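Local coordinates for aminopeptidase-like protein (Chaetomium thermophilum, PDB 5JM6) that probably removes amino-terminal residues from peptides as a zinc-dependent M18 aminopeptidase and assembles into a dodecamer, at residues Arg172-Gly177 with Leu282-Ala287; Asp286-Thr291 with Ser486-Thr491; Pro200-Pro205 with Pro227-Asp232. All coordinates share one frame; numbering follows the deposited sequence.

Contact 1: residues Arg172-Gly177 with Leu282-Ala287; sequences RDLSVG and LELFDA
Ser175 and Phe285 pair at the middle of an antiparallel ladder that joins strand 174-183 to strand 277-286. Their backbones exchange two bonds, from Ser175 N to Phe285 O (2.9 Å) and from Phe285 N to Ser175 O (3.1 Å). Gly177 and Glu283 form the next hydrogen-bonded pair. Beyond the strand end, Ala287 N still reaches Asp173 O at 2.8 Å.

The tight part is on the face with Ser175 and Phe285. The Phe285 ring leans back over the facing strand, because its CG sits between the backbone N and the carbonyl carbon (chi1 58°). Ser175 O lies over one face of the ring. Ser175 CB makes an off-centre CH-pi contact, 4.1 Å from the Phe285 ring centroid. Gly177 lies at the ring edge, where its CA is in the ring plane, and Phe285 CE1 is 3.6 Å from Gly177 N. Ser175 OG turns to Val197 O and Trp199 O.

The other face, with Val176 and Leu284, is apolar. Leu174 CD1 meets Leu284 CD1 at 4.1 Å, the two side chains crossing at about a right angle. Val176 CG2 rests on Leu282 CB at 3.9 Å.

At the end with Arg172 and Asp173, side chains meet little across the strands. Arg172 CB and Asp286 OD1 come no nearer than 4.4 Å. Partly exposed Ala287 marks the solvent side. The Asp173 carboxylate forms a salt bridge with Arg488 of a second subunit. Arg172 bonds to Thr168 O in its own chain and to Asp171 O of the second subunit. The chemistry thus changes along the ladder. Main-chain bonds and hydrophobic cover hold the buried strands, while the charged side chains at this end serve the subunit interface.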
ATOM      1  N   ARG A 172      35.316  -4.504  14.167  1.00 38.50           N
ATOM      2  CA  ARG A 172      36.498  -3.694  14.431  1.00 31.81           C
ATOM      3  C   ARG A 172      37.198  -4.244  15.666  1.00 32.40           C
ATOM      4  O   ARG A 172      36.553  -4.825  16.539  1.00 36.11           O
ATOM      5  CB  ARG A 172      36.129  -2.222  14.634  1.00 32.46           C
ATOM      6  CG  ARG A 172      35.379  -1.592  13.470  1.00 34.71           C
ATOM      7  CD  ARG A 172      36.312  -1.201  12.333  1.00 29.32           C
ATOM      8  NE  ARG A 172      35.608  -0.441  11.302  1.00 28.13           N
ATOM      9  CZ  ARG A 172      36.174   0.023  10.193  1.00 30.58           C
ATOM     10  NH1 ARG A 172      37.462  -0.193   9.960  1.00 32.08           N
ATOM     11  NH2 ARG A 172      35.453   0.707   9.317  1.00 32.10           N
ATOM     12  N   ASP A 173      38.511  -4.054  15.750  1.00 38.83           N
ATOM     13  CA  ASP A 173      39.248  -4.559  16.897  1.00 34.23           C
ATOM     14  C   ASP A 173      39.189  -3.496  17.978  1.00 30.98           C
ATOM     15  O   ASP A 173      39.823  -2.449  17.868  1.00 35.58           O
ATOM     16  CB  ASP A 173      40.707  -4.865  16.536  1.00 38.02           C
ATOM     17  CG  ASP A 173      40.848  -5.995  15.532  1.00 33.62           C
ATOM     18  OD1 ASP A 173      39.829  -6.423  14.950  1.00 37.85           O
ATOM     19  OD2 ASP A 173      41.992  -6.451  15.318  1.00 31.80           O
ATOM     20  N   LEU A 174      38.451  -3.784  19.042  1.00 28.75           N
ATOM     21  CA  LEU A 174      38.170  -2.771  20.046  1.00 29.62           C
ATOM     22  C   LEU A 174      38.992  -2.995  21.298  1.00 30.87           C
ATOM     23  O   LEU A 174      39.137  -4.121  21.772  1.00 31.77           O
ATOM     24  CB  LEU A 174      36.681  -2.754  20.402  1.00 29.96           C
ATOM     25  CG  LEU A 174      35.679  -2.635  19.253  1.00 29.78           C
ATOM     26  CD1 LEU A 174      34.259  -2.772  19.782  1.00 27.76           C
ATOM     27  CD2 LEU A 174      35.853  -1.321  18.504  1.00 32.08           C
ATOM     28  N   SER A 175      39.535  -1.908  21.827  1.00 32.08           N
ATOM     29  CA  SER A 175      40.220  -1.958  23.102  1.00 31.43           C
ATOM     30  C   SER A 175      39.408  -1.149  24.100  1.00 36.94           C
ATOM     31  O   SER A 175      38.369  -0.584  23.752  1.00 34.95           O
ATOM     32  CB  SER A 175      41.647  -1.422  22.980  1.00 34.33           C
ATOM     33  OG  SER A 175      42.433  -1.809  24.093  1.00 44.47           O
ATOM     34  N   VAL A 176      39.874  -1.098  25.340  1.00 30.38           N
ATOM     35  CA  VAL A 176      39.151  -0.399  26.388  1.00 24.10           C
ATOM     36  C   VAL A 176      40.104   0.540  27.120  1.00 31.34           C
ATOM     37  O   VAL A 176      41.304   0.278  27.210  1.00 34.98           O
ATOM     38  CB  VAL A 176      38.488  -1.395  27.376  1.00 22.39           C
ATOM     39  CG1 VAL A 176      39.540  -2.169  28.156  1.00 26.43           C
ATOM     40  CG2 VAL A 176      37.528  -0.677  28.315  1.00 27.05           C
ATOM     41  N   GLY A 177      39.569   1.651  27.610  1.00 28.49           N
ATOM     42  CA  GLY A 177      40.364   2.623  28.330  1.00 30.77           C
ATOM     43  C   GLY A 177      39.479   3.639  29.013  1.00 30.26           C
ATOM     44  O   GLY A 177      38.268   3.671  28.796  1.00 32.31           O
ATOM     45  N   LEU A 282      34.917   3.770  31.638  1.00 29.30           N
ATOM     46  CA  LEU A 282      35.641   3.090  30.574  1.00 32.85           C
ATOM     47  C   LEU A 282      34.808   3.058  29.307  1.00 32.52           C
ATOM     48  O   LEU A 282      33.582   2.957  29.356  1.00 36.43           O
ATOM     49  CB  LEU A 282      36.024   1.667  30.994  1.00 34.90           C
ATOM     50  CG  LEU A 282      36.906   1.520  32.238  1.00 28.12           C
ATOM     51  CD1 LEU A 282      37.112   0.056  32.579  1.00 24.88           C
ATOM     52  CD2 LEU A 282      38.243   2.203  32.028  1.00 28.07           C
ATOM     53  N   GLU A 283      35.484   3.154  28.169  1.00 31.96           N
ATOM     54  CA  GLU A 283      34.815   3.119  26.880  1.00 34.64           C
ATOM     55  C   GLU A 283      35.564   2.209  25.922  1.00 30.95           C
ATOM     56  O   GLU A 283      36.710   1.834  26.171  1.00 29.37           O
ATOM     57  CB  GLU A 283      34.702   4.528  26.297  1.00 34.48           C
ATOM     58  CG  GLU A 283      36.033   5.250  26.185  1.00 36.55           C
ATOM     59  CD  GLU A 283      35.875   6.721  25.852  1.00 44.48           C
ATOM     60  OE1 GLU A 283      35.153   7.424  26.588  1.00 47.13           O
ATOM     61  OE2 GLU A 283      36.475   7.171  24.853  1.00 50.10           O
ATOM     62  N   LEU A 284      34.904   1.847  24.831  1.00 33.85           N
ATOM     63  CA  LEU A 284      35.545   1.075  23.782  1.00 32.13           C
ATOM     64  C   LEU A 284      36.011   2.011  22.677  1.00 30.22           C
ATOM     65  O   LEU A 284      35.306   2.950  22.308  1.00 31.52           O
ATOM     66  CB  LEU A 284      34.591   0.013  23.231  1.00 31.22           C
ATOM     67  CG  LEU A 284      34.055  -0.963  24.280  1.00 29.65           C
ATOM     68  CD1 LEU A 284      33.126  -1.988  23.651  1.00 24.42           C
ATOM     69  CD2 LEU A 284      35.204  -1.645  25.008  1.00 26.96           C
ATOM     70  N   PHE A 285      37.213   1.769  22.170  1.00 30.10           N
ATOM     71  CA  PHE A 285      37.732   2.542  21.052  1.00 30.21           C
ATOM     72  C   PHE A 285      38.432   1.612  20.076  1.00 36.19           C
ATOM     73  O   PHE A 285      38.776   0.483  20.419  1.00 37.15           O
ATOM     74  CB  PHE A 285      38.688   3.638  21.533  1.00 31.19           C
ATOM     75  CG  PHE A 285      39.867   3.124  22.313  1.00 34.77           C
ATOM     76  CD1 PHE A 285      39.793   2.978  23.688  1.00 33.47           C
ATOM     77  CD2 PHE A 285      41.051   2.797  21.671  1.00 35.56           C
ATOM     78  CE1 PHE A 285      40.876   2.510  24.408  1.00 32.74           C
ATOM     79  CE2 PHE A 285      42.137   2.329  22.387  1.00 35.37           C
ATOM     80  CZ  PHE A 285      42.048   2.184  23.757  1.00 32.84           C
ATOM     81  N   ASP A 286      38.639   2.090  18.856  1.00 31.86           N
ATOM     82  CA  ASP A 286      39.272   1.275  17.832  1.00 36.75           C
ATOM     83  C   ASP A 286      40.772   1.164  18.095  1.00 37.14           C
ATOM     84  O   ASP A 286      41.473   2.172  18.206  1.00 35.98           O
ATOM     85  CB  ASP A 286      38.999   1.862  16.445  1.00 38.53           C
ATOM     86  CG  ASP A 286      39.611   1.040  15.328  1.00 42.20           C
ATOM     87  OD1 ASP A 286      39.927  -0.150  15.551  1.00 39.88           O
ATOM     88  OD2 ASP A 286      39.767   1.589  14.217  1.00 44.68           O
ATOM     89  N   ALA A 287      41.252  -0.072  18.193  1.00 35.06           N
ATOM     90  CA  ALA A 287      42.645  -0.348  18.531  1.00 30.10           C
ATOM     91  C   ALA A 287      43.602  -0.027  17.392  1.00 36.99           C
ATOM     92  O   ALA A 287      44.813   0.051  17.600  1.00 37.88           O
ATOM     93  CB  ALA A 287      42.804  -1.805  18.939  1.00 24.60           C
TER

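Contact 2: residues Asp286-Thr291 with Ser486-Thr491; sequences DAQPAT and SIRAMT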
ATOM      1  N   ASP A 286      38.639   2.090  18.856  1.00 31.86           N
ATOM      2  CA  ASP A 286      39.272   1.275  17.832  1.00 36.75           C
ATOM      3  C   ASP A 286      40.772   1.164  18.095  1.00 37.14           C
ATOM      4  O   ASP A 286      41.473   2.172  18.206  1.00 35.98           O
ATOM      5  CB  ASP A 286      38.999   1.862  16.445  1.00 38.53           C
ATOM      6  CG  ASP A 286      39.611   1.040  15.328  1.00 42.20           C
ATOM      7  OD1 ASP A 286      39.927  -0.150  15.551  1.00 39.88           O
ATOM      8  OD2 ASP A 286      39.767   1.589  14.217  1.00 44.68           O
ATOM      9  N   ALA A 287      41.252  -0.072  18.193  1.00 35.06           N
ATOM     10  CA  ALA A 287      42.645  -0.348  18.531  1.00 30.10           C
ATOM     11  C   ALA A 287      43.602  -0.027  17.392  1.00 36.99           C
ATOM     12  O   ALA A 287      44.813   0.051  17.600  1.00 37.88           O
ATOM     13  CB  ALA A 287      42.804  -1.805  18.939  1.00 24.60           C
ATOM     14  N   GLN A 288      43.071   0.143  16.190  1.00 40.84           N
ATOM     15  CA  GLN A 288      43.929   0.357  15.037  1.00 37.60           C
ATOM     16  C   GLN A 288      44.592   1.726  15.112  1.00 41.05           C
ATOM     17  O   GLN A 288      43.914   2.738  15.293  1.00 40.63           O
ATOM     18  CB  GLN A 288      43.135   0.213  13.742  1.00 33.53           C
ATOM     19  CG  GLN A 288      44.007   0.031  12.519  1.00 32.54           C
ATOM     20  CD  GLN A 288      43.201  -0.280  11.280  1.00 33.88           C
ATOM     21  OE1 GLN A 288      41.973  -0.205  11.291  1.00 41.92           O
ATOM     22  NE2 GLN A 288      43.888  -0.636  10.203  1.00 36.16           N
ATOM     23  N   PRO A 289      45.928   1.760  14.994  1.00 36.65           N
ATOM     24  CA  PRO A 289      46.658   3.028  15.062  1.00 30.66           C
ATOM     25  C   PRO A 289      46.254   3.989  13.956  1.00 35.21           C
ATOM     26  O   PRO A 289      45.783   3.565  12.900  1.00 37.02           O
ATOM     27  CB  PRO A 289      48.124   2.611  14.886  1.00 28.19           C
ATOM     28  CG  PRO A 289      48.163   1.166  15.207  1.00 27.24           C
ATOM     29  CD  PRO A 289      46.831   0.612  14.813  1.00 34.24           C
ATOM     30  N   ALA A 290      46.434   5.278  14.215  1.00 37.37           N
ATOM     31  CA  ALA A 290      46.352   6.277  13.165  1.00 33.94           C
ATOM     32  C   ALA A 290      47.515   6.067  12.209  1.00 36.37           C
ATOM     33  O   ALA A 290      48.591   5.627  12.615  1.00 36.94           O
ATOM     34  CB  ALA A 290      46.381   7.674  13.751  1.00 31.35           C
ATOM     35  N   THR A 291      47.301   6.381  10.939  1.00 32.45           N
ATOM     36  CA  THR A 291      48.319   6.146   9.928  1.00 32.12           C
ATOM     37  C   THR A 291      48.210   7.140   8.788  1.00 30.88           C
ATOM     38  O   THR A 291      47.214   7.849   8.655  1.00 32.66           O
ATOM     39  CB  THR A 291      48.223   4.725   9.346  1.00 34.72           C
ATOM     40  OG1 THR A 291      49.287   4.520   8.409  1.00 42.04           O
ATOM     41  CG2 THR A 291      46.891   4.534   8.640  1.00 34.33           C
ATOM     42  N   SER A 486      32.350   8.450  11.642  1.00 40.65           N
ATOM     43  CA  SER A 486      32.771   7.059  11.490  1.00 40.18           C
ATOM     44  C   SER A 486      33.699   6.658  12.630  1.00 38.36           C
ATOM     45  O   SER A 486      34.320   7.511  13.266  1.00 43.85           O
ATOM     46  CB  SER A 486      33.478   6.829  10.156  1.00 36.18           C
ATOM     47  OG  SER A 486      34.097   5.552  10.138  1.00 36.67           O
ATOM     48  N   ILE A 487      33.803   5.357  12.880  1.00 37.53           N
ATOM     49  CA  ILE A 487      34.767   4.870  13.854  1.00 33.36           C
ATOM     50  C   ILE A 487      36.180   5.082  13.315  1.00 35.53           C
ATOM     51  O   ILE A 487      37.143   5.094  14.080  1.00 37.17           O
ATOM     52  CB  ILE A 487      34.550   3.377  14.194  1.00 37.92           C
ATOM     53  CG1 ILE A 487      35.237   3.021  15.514  1.00 35.20           C
ATOM     54  CG2 ILE A 487      35.051   2.480  13.072  1.00 35.29           C
ATOM     55  CD1 ILE A 487      35.080   1.572  15.909  1.00 34.48           C
ATOM     56  N   ARG A 488      36.307   5.193  11.995  1.00 35.16           N
ATOM     57  CA  ARG A 488      37.572   5.572  11.376  1.00 37.74           C
ATOM     58  C   ARG A 488      37.358   6.520  10.189  1.00 35.12           C
ATOM     59  O   ARG A 488      36.810   6.120   9.161  1.00 36.30           O
ATOM     60  CB  ARG A 488      38.321   4.313  10.939  1.00 36.16           C
ATOM     61  CG  ARG A 488      39.766   4.534  10.547  1.00 32.86           C
ATOM     62  CD  ARG A 488      40.491   3.204  10.405  1.00 35.30           C
ATOM     63  NE  ARG A 488      41.893   3.379  10.040  1.00 38.90           N
ATOM     64  CZ  ARG A 488      42.900   3.390  10.908  1.00 36.79           C
ATOM     65  NH1 ARG A 488      42.666   3.233  12.205  1.00 38.00           N
ATOM     66  NH2 ARG A 488      44.144   3.556  10.480  1.00 32.83           N
ATOM     67  N   ALA A 489      37.836   7.755  10.321  1.00 36.94           N
ATOM     68  CA  ALA A 489      37.658   8.791   9.303  1.00 30.94           C
ATOM     69  C   ALA A 489      38.961   9.079   8.559  1.00 32.67           C
ATOM     70  O   ALA A 489      39.955   8.376   8.741  1.00 35.33           O
ATOM     71  CB  ALA A 489      37.115  10.065   9.934  1.00 29.06           C
ATOM     72  N   MET A 490      38.943  10.098   7.704  1.00 32.52           N
ATOM     73  CA  MET A 490      40.141  10.503   6.973  1.00 33.13           C
ATOM     74  C   MET A 490      40.189  12.006   6.697  1.00 35.88           C
ATOM     75  O   MET A 490      39.163  12.632   6.434  1.00 39.82           O
ATOM     76  CB  MET A 490      40.235   9.738   5.649  1.00 30.26           C
ATOM     77  CG  MET A 490      39.024   9.917   4.746  1.00 36.08           C
ATOM     78  SD  MET A 490      39.159   9.075   3.157  1.00 42.58           S
ATOM     79  CE  MET A 490      40.310  10.136   2.294  1.00 40.94           C
ATOM     80  N   THR A 491      41.388  12.576   6.781  1.00 30.07           N
ATOM     81  CA  THR A 491      41.667  13.898   6.223  1.00 33.31           C
ATOM     82  C   THR A 491      42.995  13.828   5.484  1.00 33.39           C
ATOM     83  O   THR A 491      43.621  12.770   5.418  1.00 37.02           O
ATOM     84  CB  THR A 491      41.743  15.016   7.292  1.00 33.41           C
ATOM     85  OG1 THR A 491      42.925  14.856   8.085  1.00 34.52           O
ATOM     86  CG2 THR A 491      40.523  14.999   8.188  1.00 39.28           C
TER
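Arg488 reaches across to the loop 286-291, which connects strand 277-286 to the three-stranded antiparallel sheet of 291-293, 299-302 and 489-492. Its guanidinium grips one carbonyl oxygen end-on with two nitrogens. Arg488 NH2 gives the straighter bond to Pro289 O, 2.9 Å long and in the carbonyl plane. Arg488 NH1 reaches the same Pro289 O at 3.2 Å, but from above the carbonyl plane. That oxygen lies almost exactly in the guanidinium plane. A weak bond from NH1 to Gln288 O adds to the grip. Arg488 NH2 also holds the salt bridge to Asp173 of the second subunit.

Gln288 lies over one face of the guanidinium. Its amide stacks there with the planes 24° apart, and Gln288 CD sits over the centre of the group. The extended Gln288 side chain, with CG anti to the backbone N (chi1 -164°), carries the amide to this place. Thr291 CG2 comes to the edge beside NH2. Asp286 OD2 adds a long salt bridge to Arg488 NH1, with the carboxylate plane turned steeply to the guanidinium. Two acidic groups near one guanidinium would be expected to stabilise its positive charge.

The second shell sets these groups in position. Asp286 OD1 takes a weak bond from Gln288 N, which ties the start of the loop together. Ile487 CD1 packs on Asp286 CB at 4.0 Å. His485, a ligand of a bound zinc ion, precedes the segment 486-491, and the side chain of Ile487 is about 9 Å from that of His485. At the base of Arg488 an ST turn fixes the chain: Arg488 N donates to Ser486 OG at 2.9 Å.

Contact 3: residues Pro200-Pro205 with Pro227-Asp232; sequences PVARIP and PVIGID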
ATOM      1  N   PRO A 200      43.495  -5.552  21.492  1.00 34.90           N
ATOM      2  CA  PRO A 200      42.029  -5.551  21.384  1.00 30.82           C
ATOM      3  C   PRO A 200      41.358  -6.555  22.321  1.00 30.03           C
ATOM      4  O   PRO A 200      41.636  -7.752  22.231  1.00 31.24           O
ATOM      5  CB  PRO A 200      41.785  -5.943  19.919  1.00 30.69           C
ATOM      6  CG  PRO A 200      43.092  -5.711  19.221  1.00 33.58           C
ATOM      7  CD  PRO A 200      44.146  -5.967  20.239  1.00 33.21           C
ATOM      8  N   VAL A 201      40.478  -6.079  23.197  1.00 26.62           N
ATOM      9  CA  VAL A 201      39.721  -6.977  24.066  1.00 26.59           C
ATOM     10  C   VAL A 201      38.285  -7.251  23.628  1.00 26.56           C
ATOM     11  O   VAL A 201      37.662  -8.197  24.104  1.00 31.72           O
ATOM     12  CB  VAL A 201      39.673  -6.437  25.505  1.00 32.11           C
ATOM     13  CG1 VAL A 201      41.071  -6.374  26.092  1.00 29.11           C
ATOM     14  CG2 VAL A 201      39.011  -5.069  25.536  1.00 23.67           C
ATOM     15  N   ALA A 202      37.765  -6.446  22.709  1.00 30.02           N
ATOM     16  CA  ALA A 202      36.334  -6.483  22.427  1.00 28.97           C
ATOM     17  C   ALA A 202      36.055  -6.457  20.942  1.00 32.68           C
ATOM     18  O   ALA A 202      36.866  -5.979  20.149  1.00 32.98           O
ATOM     19  CB  ALA A 202      35.623  -5.323  23.111  1.00 24.94           C
ATOM     20  N   ARG A 203      34.919  -7.027  20.568  1.00 34.63           N
ATOM     21  CA  ARG A 203      34.528  -7.063  19.177  1.00 36.62           C
ATOM     22  C   ARG A 203      33.017  -7.194  19.021  1.00 33.04           C
ATOM     23  O   ARG A 203      32.375  -7.928  19.774  1.00 35.69           O
ATOM     24  CB  ARG A 203      35.264  -8.212  18.501  1.00 38.54           C
ATOM     25  CG  ARG A 203      34.737  -8.626  17.168  1.00 41.71           C
ATOM     26  CD  ARG A 203      35.809  -9.398  16.452  1.00 45.00           C
ATOM     27  NE  ARG A 203      36.494  -8.592  15.455  1.00 42.81           N
ATOM     28  CZ  ARG A 203      36.300  -8.738  14.152  1.00 40.93           C
ATOM     29  NH1 ARG A 203      35.453  -9.659  13.718  1.00 37.02           N
ATOM     30  NH2 ARG A 203      36.949  -7.974  13.287  1.00 44.61           N
ATOM     31  N   ILE A 204      32.453  -6.503  18.035  1.00 37.90           N
ATOM     32  CA  ILE A 204      31.044  -6.673  17.715  1.00 38.37           C
ATOM     33  C   ILE A 204      30.961  -7.405  16.381  1.00 36.52           C
ATOM     34  O   ILE A 204      31.143  -6.802  15.323  1.00 32.31           O
ATOM     35  CB  ILE A 204      30.325  -5.309  17.646  1.00 35.48           C
ATOM     36  CG1 ILE A 204      30.500  -4.558  18.970  1.00 32.68           C
ATOM     37  CG2 ILE A 204      28.856  -5.485  17.309  1.00 35.35           C
ATOM     38  CD1 ILE A 204      30.241  -3.072  18.878  1.00 27.46           C
ATOM     39  N   PRO A 205      30.692  -8.720  16.430  1.00 35.01           N
ATOM     40  CA  PRO A 205      30.720  -9.553  15.224  1.00 36.07           C
ATOM     41  C   PRO A 205      29.471  -9.459  14.361  1.00 36.15           C
ATOM     42  O   PRO A 205      28.356  -9.551  14.873  1.00 35.95           O
ATOM     43  CB  PRO A 205      30.867 -10.962  15.791  1.00 35.64           C
ATOM     44  CG  PRO A 205      30.160 -10.903  17.095  1.00 35.51           C
ATOM     45  CD  PRO A 205      30.346  -9.502  17.631  1.00 35.02           C
ATOM     46  N   PRO A 227      29.177  -6.352  22.520  1.00 33.16           N
ATOM     47  CA  PRO A 227      30.557  -6.772  22.278  1.00 31.12           C
ATOM     48  C   PRO A 227      30.862  -8.144  22.865  1.00 29.71           C
ATOM     49  O   PRO A 227      30.220  -8.585  23.821  1.00 31.45           O
ATOM     50  CB  PRO A 227      31.379  -5.683  22.968  1.00 30.93           C
ATOM     51  CG  PRO A 227      30.484  -4.490  22.978  1.00 33.11           C
ATOM     52  CD  PRO A 227      29.101  -5.032  23.166  1.00 38.98           C
ATOM     53  N   VAL A 228      31.832  -8.813  22.258  1.00 32.69           N
ATOM     54  CA  VAL A 228      32.285 -10.124  22.691  1.00 32.27           C
ATOM     55  C   VAL A 228      33.720 -10.000  23.207  1.00 31.37           C
ATOM     56  O   VAL A 228      34.605  -9.538  22.487  1.00 31.62           O
ATOM     57  CB  VAL A 228      32.187 -11.141  21.538  1.00 30.30           C
ATOM     58  CG1 VAL A 228      33.159 -12.264  21.731  1.00 31.98           C
ATOM     59  CG2 VAL A 228      30.764 -11.675  21.419  1.00 31.56           C
ATOM     60  N   ILE A 229      33.920 -10.298  24.489  1.00 32.03           N
ATOM     61  CA  ILE A 229      35.235 -10.144  25.114  1.00 37.06           C
ATOM     62  C   ILE A 229      36.050 -11.415  25.412  1.00 35.90           C
ATOM     63  O   ILE A 229      37.191 -11.317  25.866  1.00 33.99           O
ATOM     64  CB  ILE A 229      35.091  -9.353  26.420  1.00 33.34           C
ATOM     65  CG1 ILE A 229      34.311 -10.160  27.457  1.00 33.87           C
ATOM     66  CG2 ILE A 229      34.399  -8.026  26.144  1.00 31.05           C
ATOM     67  CD1 ILE A 229      34.015  -9.392  28.726  1.00 29.84           C
ATOM     68  N   GLY A 230      35.487 -12.594  25.170  1.00 32.74           N
ATOM     69  CA  GLY A 230      36.188 -13.823  25.504  1.00 35.59           C
ATOM     70  C   GLY A 230      35.333 -15.066  25.372  1.00 37.02           C
ATOM     71  O   GLY A 230      34.149 -14.985  25.051  1.00 41.15           O
ATOM     72  N   ILE A 231      35.941 -16.220  25.624  1.00 36.07           N
ATOM     73  CA  ILE A 231      35.254 -17.501  25.501  1.00 39.40           C
ATOM     74  C   ILE A 231      35.187 -18.209  26.848  1.00 42.54           C
ATOM     75  O   ILE A 231      36.152 -18.185  27.613  1.00 42.97           O
ATOM     76  CB  ILE A 231      35.960 -18.417  24.475  1.00 39.72           C
ATOM     77  CG1 ILE A 231      35.859 -17.820  23.072  1.00 46.06           C
ATOM     78  CG2 ILE A 231      35.374 -19.824  24.498  1.00 33.04           C
ATOM     79  CD1 ILE A 231      37.055 -18.115  22.198  1.00 45.84           C
ATOM     80  N   ASP A 232      34.028 -18.773  27.174  1.00 40.76           N
ATOM     81  CA  ASP A 232      33.948 -19.720  28.277  1.00 43.32           C
ATOM     82  C   ASP A 232      33.059 -20.916  27.919  1.00 45.87           C
ATOM     83  O   ASP A 232      31.836 -20.794  27.858  1.00 43.12           O
ATOM     84  CB  ASP A 232      33.430 -19.000  29.519  1.00 41.65           C
ATOM     85  CG  ASP A 232      33.403 -19.885  30.737  1.00 47.29           C
ATOM     86  OD1 ASP A 232      32.345 -19.931  31.398  1.00 51.76           O
ATOM     87  OD2 ASP A 232      34.432 -20.523  31.040  1.00 51.73           O
TER
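Arg203 and Val228 run past each other antiparallel, joined by a bond from Val228 N to Arg203 O (2.7 Å) and a weak, bent return bond from Arg203 N to Val228 O. CA-H...O contacts extend the pairing on both sides: Ile229 CA lies 3.3 Å from Val201 O, and Pro227 CA lies 3.3 Å from Arg203 O.

The side chains add a thin apolar layer. Ile204 CG1 lies beside the proline ring, 4.0 Å from Pro227 CG, and both side chains point the same way. Ala202 CB touches Pro227 CB and Ile229 CG2, at 4.3 and 4.2 Å, and both lie on the same side of it. Pro205 CD touches Val228 CG2 more distantly. The Arg203 side chain turns away, toward long, weak ion pairs with Asp171 and Asp173. Phe299 of a second subunit packs on Val228 and Ile231.

A classic beta bulge lies in each segment, with Val201 and Ala202 both facing Leu174, and Ile229 and Gly230 both facing Val154. In the six-stranded antiparallel sheet, 200-205 lies beside the start of strand 174-183, while the outermost strand 228-231 bonds to strand 153-160.

In the fold
Contacts 1 and 3 are both buried and reach the same antiparallel sheet; contact 2 is only partly buried. Contact 1 is a regular ladder between two strands, whereas contact 3 is a bulged, loosely bonded pairing further from the chain centre. Leu174 joins them, with a probable backbone bond from Ala202 to Leu174 O. Contact 2 starts where contact 1 ends, sharing Asp286 and Ala287, and Leu174 packs on Ile487. Its chemistry is mostly arginine to carbonyl and carboxylate, with the Ile487 side chain about 12 Å from a bound zinc ion, while the other two rely on main-chain bonds and apolar cover. All three touch the second subunit.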